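Local structure of HmuY protein (Prevotella intermedia, 6R2H) at residues Trp18-Leu23 with Asp70-Ile75; Glu29-Leu34 with Ala63-Lys68. The protein probably binds heme as a hemophore-like protein of the HmuY family, and is seen here in its heme-free form. All coordinates share one frame; numbering follows the deposited sequence.

Contact 1: Trp18-Leu23 with Asp70-Ile75; sequences WIYIDL and DIAFHI. With GOL (glycerol), chain C.
Ile-19 and Ile-21 pair with Phe-73 and Ile-71 in an antiparallel strand pair, the two inner strands of a four-stranded sheet, which ends in a classic β bulge. Ile-19 and Phe-73 bond both ways, the N of Ile-19 lying 2.9 Å from the O of Phe-73. At the bulge the O of Ile-21 takes two N-H groups, strongly from Asp-70 N (2.8 Å) and weakly from Ile-71 N.

Among the apolar contacts, Ile-21 CD1 reaches the edge of the Phe-73 ring at CD2, 3.9 Å away. Ile-19 and Ile-21 pack on Phe-8 of strand 6-11, and Ile-21 also on Phe-185 of strand 181-190; bulky apolar side chains suit this buried face. On the other face Ala-72, whose lone methyl leaves room for two rings beside it, touches Trp-18 CE3 and Tyr-20 CD2 with its CB. His-74 CB sits centrally over the six-membered ring of Trp-18, a CH-pi contact of 3.5 Å to the centroid, while His-74 ND1 bonds Asp-77.

Polar contacts close the end beyond the strands. Glycerol O1 bonds Asp-70 OD1 at 2.8 Å. The other carboxylate oxygen, Asp-70 OD2, accepts from Leu-23 N through its anti lone pair, 2.6 Å away.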
ATOM      1  N   TRP A  18       4.498   1.388   8.214  1.00 40.70           N
ATOM      2  CA  TRP A  18       4.615   0.936   6.844  1.00 36.44           C
ATOM      3  C   TRP A  18       5.456  -0.338   6.820  1.00 37.14           C
ATOM      4  O   TRP A  18       6.301  -0.553   7.683  1.00 37.64           O
ATOM      5  CB  TRP A  18       5.319   2.014   6.013  1.00 34.30           C
ATOM      6  CG  TRP A  18       4.490   3.199   5.628  1.00 35.52           C
ATOM      7  CD1 TRP A  18       4.313   4.352   6.337  1.00 35.70           C
ATOM      8  CD2 TRP A  18       3.732   3.355   4.411  1.00 36.67           C
ATOM      9  NE1 TRP A  18       3.497   5.218   5.649  1.00 36.00           N
ATOM     10  CE2 TRP A  18       3.124   4.633   4.466  1.00 34.97           C
ATOM     11  CE3 TRP A  18       3.490   2.538   3.296  1.00 33.82           C
ATOM     12  CZ2 TRP A  18       2.305   5.109   3.444  1.00 34.59           C
ATOM     13  CZ3 TRP A  18       2.685   3.014   2.283  1.00 33.72           C
ATOM     14  CH2 TRP A  18       2.097   4.281   2.360  1.00 33.86           C
ATOM     15  N   ILE A  19       5.252  -1.165   5.793  1.00 37.28           N
ATOM     16  CA  ILE A  19       6.275  -2.118   5.394  1.00 34.77           C
ATOM     17  C   ILE A  19       6.803  -1.713   4.016  1.00 36.18           C
ATOM     18  O   ILE A  19       6.043  -1.245   3.173  1.00 38.97           O
ATOM     19  CB  ILE A  19       5.755  -3.565   5.427  1.00 34.12           C
ATOM     20  CG1 ILE A  19       4.650  -3.821   4.396  1.00 34.52           C
ATOM     21  CG2 ILE A  19       5.325  -3.954   6.832  1.00 34.67           C
ATOM     22  CD1 ILE A  19       4.324  -5.281   4.195  1.00 35.10           C
ATOM     23  N   TYR A  20       8.111  -1.892   3.811  1.00 35.15           N
ATOM     24  CA  TYR A  20       8.790  -1.556   2.568  1.00 36.73           C
ATOM     25  C   TYR A  20       9.393  -2.829   1.980  1.00 35.92           C
ATOM     26  O   TYR A  20      10.231  -3.467   2.620  1.00 36.62           O
ATOM     27  CB  TYR A  20       9.855  -0.481   2.810  1.00 36.58           C
ATOM     28  CG  TYR A  20       9.307   0.863   3.225  1.00 37.05           C
ATOM     29  CD1 TYR A  20       9.045   1.144   4.560  1.00 36.38           C
ATOM     30  CD2 TYR A  20       9.049   1.858   2.291  1.00 37.62           C
ATOM     31  CE1 TYR A  20       8.544   2.378   4.952  1.00 34.78           C
ATOM     32  CE2 TYR A  20       8.554   3.100   2.667  1.00 37.35           C
ATOM     33  CZ  TYR A  20       8.299   3.360   4.006  1.00 37.00           C
ATOM     34  OH  TYR A  20       7.801   4.568   4.401  1.00 37.94           O
ATOM     35  N   ILE A  21       8.955  -3.196   0.765  1.00 33.83           N
ATOM     36  CA  ILE A  21       9.356  -4.476   0.193  1.00 30.91           C
ATOM     37  C   ILE A  21      10.317  -4.282  -0.971  1.00 28.65           C
ATOM     38  O   ILE A  21      10.005  -3.578  -1.923  1.00 30.20           O
ATOM     39  CB  ILE A  21       8.142  -5.316  -0.220  1.00 28.53           C
ATOM     40  CG1 ILE A  21       7.160  -5.425   0.948  1.00 28.81           C
ATOM     41  CG2 ILE A  21       8.595  -6.685  -0.715  1.00 26.20           C
ATOM     42  CD1 ILE A  21       5.778  -5.868   0.572  1.00 28.08           C
ATOM     43  N   ASP A  22      11.473  -4.942  -0.876  1.00 28.18           N
ATOM     44  CA  ASP A  22      12.393  -5.082  -1.993  1.00 29.46           C
ATOM     45  C   ASP A  22      11.979  -6.315  -2.787  1.00 30.26           C
ATOM     46  O   ASP A  22      12.158  -7.438  -2.323  1.00 31.86           O
ATOM     47  CB  ASP A  22      13.832  -5.242  -1.504  1.00 26.70           C
ATOM     48  CG  ASP A  22      14.845  -5.371  -2.623  1.00 28.84           C
ATOM     49  OD1 ASP A  22      14.439  -5.573  -3.786  1.00 29.32           O
ATOM     50  OD2 ASP A  22      16.049  -5.223  -2.320  1.00 28.42           O
ATOM     51  N   LEU A  23      11.431  -6.110  -3.986  1.00 31.28           N
ATOM     52  CA  LEU A  23      10.829  -7.226  -4.703  1.00 32.52           C
ATOM     53  C   LEU A  23      11.911  -8.183  -5.203  1.00 37.98           C
ATOM     54  O   LEU A  23      11.675  -9.384  -5.312  1.00 42.35           O
ATOM     55  CB  LEU A  23       9.922  -6.706  -5.823  1.00 28.28           C
ATOM     56  CG  LEU A  23       8.528  -6.251  -5.369  1.00 26.22           C
ATOM     57  CD1 LEU A  23       7.716  -5.733  -6.536  1.00 25.83           C
ATOM     58  CD2 LEU A  23       7.748  -7.352  -4.642  1.00 23.81           C
ATOM     59  N   ASP A  70      10.658  -1.358  -3.425  1.00 38.58           N
ATOM     60  CA  ASP A  70       9.952  -1.167  -4.681  1.00 35.62           C
ATOM     61  C   ASP A  70       8.518  -0.722  -4.406  1.00 35.16           C
ATOM     62  O   ASP A  70       8.044   0.229  -5.034  1.00 31.30           O
ATOM     63  CB  ASP A  70      10.023  -2.436  -5.528  1.00 35.96           C
ATOM     64  CG  ASP A  70      11.450  -2.821  -5.842  1.00 38.76           C
ATOM     65  OD1 ASP A  70      12.153  -1.974  -6.440  1.00 38.65           O
ATOM     66  OD2 ASP A  70      11.852  -3.950  -5.444  1.00 42.46           O
ATOM     67  N   ILE A  71       7.851  -1.441  -3.485  1.00 32.39           N
ATOM     68  CA  ILE A  71       6.481  -1.149  -3.089  1.00 33.69           C
ATOM     69  C   ILE A  71       6.383  -1.169  -1.564  1.00 35.67           C
ATOM     70  O   ILE A  71       7.212  -1.784  -0.882  1.00 39.70           O
ATOM     71  CB  ILE A  71       5.449  -2.099  -3.742  1.00 30.25           C
ATOM     72  CG1 ILE A  71       5.593  -3.544  -3.248  1.00 30.39           C
ATOM     73  CG2 ILE A  71       5.498  -1.995  -5.251  1.00 29.73           C
ATOM     74  CD1 ILE A  71       4.563  -4.521  -3.782  1.00 29.06           C
ATOM     75  N   ALA A  72       5.333  -0.508  -1.054  1.00 34.42           N
ATOM     76  CA  ALA A  72       5.142  -0.319   0.374  1.00 34.20           C
ATOM     77  C   ALA A  72       3.655  -0.356   0.712  1.00 33.44           C
ATOM     78  O   ALA A  72       2.816   0.029  -0.103  1.00 35.94           O
ATOM     79  CB  ALA A  72       5.815   0.956   0.835  1.00 34.28           C
ATOM     80  N   PHE A  73       3.359  -0.827   1.928  1.00 33.58           N
ATOM     81  CA  PHE A  73       1.996  -0.987   2.401  1.00 34.15           C
ATOM     82  C   PHE A  73       1.832  -0.359   3.780  1.00 33.61           C
ATOM     83  O   PHE A  73       2.697  -0.488   4.645  1.00 30.80           O
ATOM     84  CB  PHE A  73       1.558  -2.455   2.365  1.00 33.52           C
ATOM     85  CG  PHE A  73       1.503  -3.041   0.976  1.00 35.15           C
ATOM     86  CD1 PHE A  73       0.357  -2.910   0.201  1.00 35.02           C
ATOM     87  CD2 PHE A  73       2.602  -3.694   0.430  1.00 31.80           C
ATOM     88  CE1 PHE A  73       0.298  -3.444  -1.081  1.00 35.34           C
ATOM     89  CE2 PHE A  73       2.541  -4.229  -0.850  1.00 34.06           C
ATOM     90  CZ  PHE A  73       1.397  -4.092  -1.608  1.00 33.46           C
ATOM     91  N   HIS A  74       0.711   0.350   3.928  1.00 33.94           N
ATOM     92  CA  HIS A  74       0.219   0.876   5.188  1.00 33.75           C
ATOM     93  C   HIS A  74      -1.233   0.430   5.348  1.00 33.39           C
ATOM     94  O   HIS A  74      -2.123   0.973   4.693  1.00 34.25           O
ATOM     95  CB  HIS A  74       0.338   2.414   5.212  1.00 34.01           C
ATOM     96  CG  HIS A  74      -0.508   3.053   6.268  1.00 36.81           C
ATOM     97  ND1 HIS A  74      -1.771   3.559   6.010  1.00 36.78           N
ATOM     98  CD2 HIS A  74      -0.287   3.264   7.584  1.00 36.21           C
ATOM     99  CE1 HIS A  74      -2.280   4.065   7.118  1.00 36.15           C
ATOM    100  NE2 HIS A  74      -1.390   3.898   8.096  1.00 35.84           N
ATOM    101  N   ILE A  75      -1.461  -0.551   6.226  1.00 31.37           N
ATOM    102  CA  ILE A  75      -2.753  -1.214   6.321  1.00 30.80           C
ATOM    103  C   ILE A  75      -3.075  -1.777   4.933  1.00 29.58           C
ATOM    104  O   ILE A  75      -2.494  -2.796   4.556  1.00 32.62           O
ATOM    105  CB  ILE A  75      -3.839  -0.297   6.929  1.00 31.18           C
ATOM    106  CG1 ILE A  75      -3.370   0.352   8.239  1.00 31.16           C
ATOM    107  CG2 ILE A  75      -5.156  -1.044   7.111  1.00 31.95           C
ATOM    108  CD1 ILE A  75      -2.965  -0.626   9.310  1.00 29.03           C
TER
HETATM  109  C1  GOL C 201      15.133  -2.601  -7.176  1.00 59.52           C
HETATM  110  O1  GOL C 201      14.107  -3.266  -7.911  1.00 53.80           O
HETATM  111  C2  GOL C 201      15.480  -3.326  -5.890  1.00 57.65           C
HETATM  112  O2  GOL C 201      14.751  -2.797  -4.778  1.00 53.37           O
HETATM  113  C3  GOL C 201      16.966  -3.359  -5.596  1.00 56.79           C
HETATM  114  O3  GOL C 201      17.548  -2.057  -5.577  1.00 55.11           O

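Contact 2: Glu29-Leu34 with Ala63-Lys68; sequences EQQAEL and ADLPKK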
ATOM      1  N   GLU A  29      11.348  -4.195   5.315  1.00 40.67           N
ATOM      2  CA  GLU A  29      11.665  -3.461   6.524  1.00 43.73           C
ATOM      3  C   GLU A  29      10.392  -2.757   6.991  1.00 42.28           C
ATOM      4  O   GLU A  29       9.594  -2.300   6.179  1.00 37.34           O
ATOM      5  CB  GLU A  29      12.764  -2.438   6.225  1.00 46.79           C
ATOM      6  CG  GLU A  29      14.184  -2.945   6.384  1.00 50.84           C
ATOM      7  CD  GLU A  29      15.204  -1.912   5.928  1.00 58.08           C
ATOM      8  OE1 GLU A  29      15.914  -2.195   4.953  1.00 55.68           O
ATOM      9  OE2 GLU A  29      15.286  -0.823   6.547  1.00 68.06           O
ATOM     10  N   GLN A  30      10.215  -2.664   8.310  1.00 40.32           N
ATOM     11  CA  GLN A  30       9.108  -1.926   8.888  1.00 38.71           C
ATOM     12  C   GLN A  30       9.597  -0.539   9.299  1.00 34.59           C
ATOM     13  O   GLN A  30      10.718  -0.411   9.771  1.00 34.25           O
ATOM     14  CB  GLN A  30       8.582  -2.714  10.085  1.00 42.23           C
ATOM     15  CG  GLN A  30       8.016  -1.835  11.192  1.00 46.41           C
ATOM     16  CD  GLN A  30       7.058  -2.590  12.075  1.00 50.07           C
ATOM     17  OE1 GLN A  30       6.642  -3.707  11.761  1.00 53.57           O
ATOM     18  NE2 GLN A  30       6.716  -1.980  13.199  1.00 50.50           N
ATOM     19  N   GLN A  31       8.753   0.487   9.138  1.00 33.49           N
ATOM     20  CA  GLN A  31       9.106   1.828   9.582  1.00 38.16           C
ATOM     21  C   GLN A  31       7.843   2.657   9.814  1.00 38.05           C
ATOM     22  O   GLN A  31       6.869   2.477   9.100  1.00 42.26           O
ATOM     23  CB  GLN A  31      10.032   2.465   8.543  1.00 37.97           C
ATOM     24  CG  GLN A  31      10.637   3.790   8.973  1.00 39.73           C
ATOM     25  CD  GLN A  31      11.563   4.324   7.907  1.00 43.01           C
ATOM     26  OE1 GLN A  31      11.140   4.984   6.959  1.00 46.85           O
ATOM     27  NE2 GLN A  31      12.848   4.042   8.046  1.00 44.82           N
ATOM     28  N   ALA A  32       7.863   3.566  10.798  1.00 35.27           N
ATOM     29  CA  ALA A  32       6.725   4.438  11.086  1.00 33.61           C
ATOM     30  C   ALA A  32       6.558   5.449   9.962  1.00 31.61           C
ATOM     31  O   ALA A  32       7.545   5.817   9.332  1.00 31.65           O
ATOM     32  CB  ALA A  32       6.923   5.166  12.399  1.00 31.09           C
ATOM     33  N   GLU A  33       5.314   5.880   9.723  1.00 30.67           N
ATOM     34  CA  GLU A  33       5.065   7.099   8.971  1.00 33.01           C
ATOM     35  C   GLU A  33       5.830   8.244   9.630  1.00 34.44           C
ATOM     36  O   GLU A  33       5.709   8.462  10.840  1.00 34.40           O
ATOM     37  CB  GLU A  33       3.577   7.458   8.982  1.00 34.94           C
ATOM     38  CG  GLU A  33       3.278   8.792   8.304  1.00 36.82           C
ATOM     39  CD  GLU A  33       3.821   8.900   6.884  1.00 38.94           C
ATOM     40  OE1 GLU A  33       3.546   7.991   6.062  1.00 40.39           O
ATOM     41  OE2 GLU A  33       4.538   9.877   6.604  1.00 38.64           O
ATOM     42  N   LEU A  34       6.589   8.991   8.823  1.00 34.33           N
ATOM     43  CA  LEU A  34       7.522   9.958   9.374  1.00 33.83           C
ATOM     44  C   LEU A  34       6.978  11.368   9.233  1.00 34.33           C
ATOM     45  O   LEU A  34       7.476  12.277   9.891  1.00 36.93           O
ATOM     46  CB  LEU A  34       8.885   9.816   8.689  1.00 34.17           C
ATOM     47  CG  LEU A  34       9.656   8.544   9.054  1.00 35.54           C
ATOM     48  CD1 LEU A  34      11.014   8.508   8.369  1.00 34.29           C
ATOM     49  CD2 LEU A  34       9.803   8.396  10.564  1.00 33.62           C
ATOM     50  N   ALA A  63      14.666  10.943   3.237  1.00 45.13           N
ATOM     51  CA  ALA A  63      16.041  10.494   3.358  1.00 41.11           C
ATOM     52  C   ALA A  63      16.157   9.365   4.382  1.00 41.18           C
ATOM     53  O   ALA A  63      17.120   8.601   4.342  1.00 42.24           O
ATOM     54  CB  ALA A  63      16.933  11.656   3.701  1.00 41.65           C
ATOM     55  N   ASP A  64      15.176   9.241   5.281  1.00 40.63           N
ATOM     56  CA  ASP A  64      15.240   8.229   6.330  1.00 44.10           C
ATOM     57  C   ASP A  64      14.605   6.907   5.885  1.00 43.49           C
ATOM     58  O   ASP A  64      14.673   5.923   6.619  1.00 40.90           O
ATOM     59  CB  ASP A  64      14.562   8.678   7.628  1.00 48.59           C
ATOM     60  CG  ASP A  64      15.004  10.026   8.152  1.00 53.39           C
ATOM     61  OD1 ASP A  64      14.740  11.028   7.467  1.00 59.60           O
ATOM     62  OD2 ASP A  64      15.572  10.065   9.252  1.00 57.09           O
ATOM     63  N   LEU A  65      13.985   6.888   4.695  1.00 42.13           N
ATOM     64  CA  LEU A  65      13.286   5.714   4.189  1.00 41.08           C
ATOM     65  C   LEU A  65      14.274   4.571   3.979  1.00 41.11           C
ATOM     66  O   LEU A  65      15.446   4.810   3.683  1.00 42.21           O
ATOM     67  CB  LEU A  65      12.568   6.078   2.882  1.00 39.92           C
ATOM     68  CG  LEU A  65      11.315   6.940   3.065  1.00 40.07           C
ATOM     69  CD1 LEU A  65      10.521   7.091   1.773  1.00 37.42           C
ATOM     70  CD2 LEU A  65      10.425   6.375   4.163  1.00 40.02           C
ATOM     71  N   PRO A  66      13.851   3.293   4.149  1.00 41.90           N
ATOM     72  CA  PRO A  66      14.709   2.150   3.835  1.00 40.08           C
ATOM     73  C   PRO A  66      15.352   2.294   2.458  1.00 40.23           C
ATOM     74  O   PRO A  66      14.822   2.968   1.568  1.00 37.31           O
ATOM     75  CB  PRO A  66      13.758   0.949   3.917  1.00 38.20           C
ATOM     76  CG  PRO A  66      12.725   1.392   4.924  1.00 39.92           C
ATOM     77  CD  PRO A  66      12.545   2.875   4.682  1.00 41.19           C
ATOM     78  N   LYS A  67      16.515   1.651   2.321  1.00 42.14           N
ATOM     79  CA  LYS A  67      17.466   1.964   1.273  1.00 44.47           C
ATOM     80  C   LYS A  67      16.983   1.363  -0.041  1.00 42.68           C
ATOM     81  O   LYS A  67      17.083   1.995  -1.088  1.00 42.00           O
ATOM     82  CB  LYS A  67      18.825   1.343   1.611  1.00 52.20           C
ATOM     83  CG  LYS A  67      19.607   1.963   2.762  1.00 57.58           C
ATOM     84  CD  LYS A  67      20.123   3.350   2.475  1.00 59.72           C
ATOM     85  CE  LYS A  67      20.879   3.908   3.663  1.00 66.83           C
ATOM     86  NZ  LYS A  67      21.062   5.375   3.564  1.00 70.71           N
ATOM     87  N   LYS A  68      16.495   0.123   0.045  1.00 42.92           N
ATOM     88  CA  LYS A  68      16.094  -0.654  -1.112  1.00 45.43           C
ATOM     89  C   LYS A  68      14.656  -1.129  -0.921  1.00 41.27           C
ATOM     90  O   LYS A  68      14.388  -2.000  -0.091  1.00 40.26           O
ATOM     91  CB  LYS A  68      17.093  -1.793  -1.360  1.00 51.72           C
ATOM     92  CG  LYS A  68      18.360  -1.343  -2.078  1.00 56.36           C
ATOM     93  CD  LYS A  68      19.470  -2.368  -2.101  1.00 66.12           C
ATOM     94  CE  LYS A  68      20.830  -1.740  -2.338  1.00 73.26           C
ATOM     95  NZ  LYS A  68      21.934  -2.611  -1.865  1.00 77.61           N
TER
HETATM   96  O   HOH W   1      17.465   0.411   4.550  1.00 37.06           O
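Gln-31 and Pro-66 meet tip to tip in a surface contact between an outermost strand of the four-stranded sheet, 28-32, and the loop that leads into strand 71-74. Side chains of the strand reach across to side chains and backbone of the loop, and one direct hydrogen bond passes between them.

Gln-31 makes that bond. Its CG lies anti to the backbone N (chi1 -172°) and the chain beyond is extended, a length that suits glutamine to bridging from a strand to a separate loop. NE2 donates to the backbone O of Asp-64 at 3.0 Å. The bond is bent, with 149° at the hydrogen, and the donor is tilted 35° from the carbonyl plane. The other end of the amide lies against carbon: OE1 is 3.2 Å from Leu-65 CD2 and 3.4 Å from Pro-66 CD. The Gln-31 and Leu-65 side chains cross at about a right angle.

Pro-66 offers a compact apolar ring that two strand residues can share. Glu-29 slides past it in the opposite direction, bringing OE2 to 3.5 Å from Pro-66 CB. The carboxylate also reaches the loop through water: one water donates to Glu-29 OE1 and accepts from Lys-67 N, at 2.7 Å from that nitrogen. Glutamate fits this exposed margin because its carbon chain can pass a proline while its charged end meets solvent.

Further along, Leu-34 CD1 packs on Asp-64 CB at 3.6 Å, a contact between carbons that leaves the acid's OD1 to bond Thr-61 N. On the inner side, Gln-31, Leu-65 and Pro-66 all touch Tyr-20 of strand 17-21, to which strand 28-32 is hydrogen-bonded, while Glu-33 turns to Ile-112 and Val-114 of strand 105-115.

In the fold
Contact 2 is nested within the chain loop that contact 1 closes, and their centres are 9 Å apart. Strand 17-21 lies between strands 28-32 and 71-74, so the sheet holds strands from both segments of contact 1 and from one of contact 2: Trp-18 N lies 2.8 Å from Gln-31 O, a probable hydrogen bond. The indole adds a second probable bond, NE1 to Glu-33 OE1, also at 2.8 Å. Tyr-20 links the contacts by packing, its OH 3.2 Å from Leu-65 CD2, and Asp-22 CB comes to 3.6 Å from Lys-68 O. No heme is present in this apo structure; the bound glycerol, probably from the crystallisation liquor, lies at the Asp-70 end of contact 1.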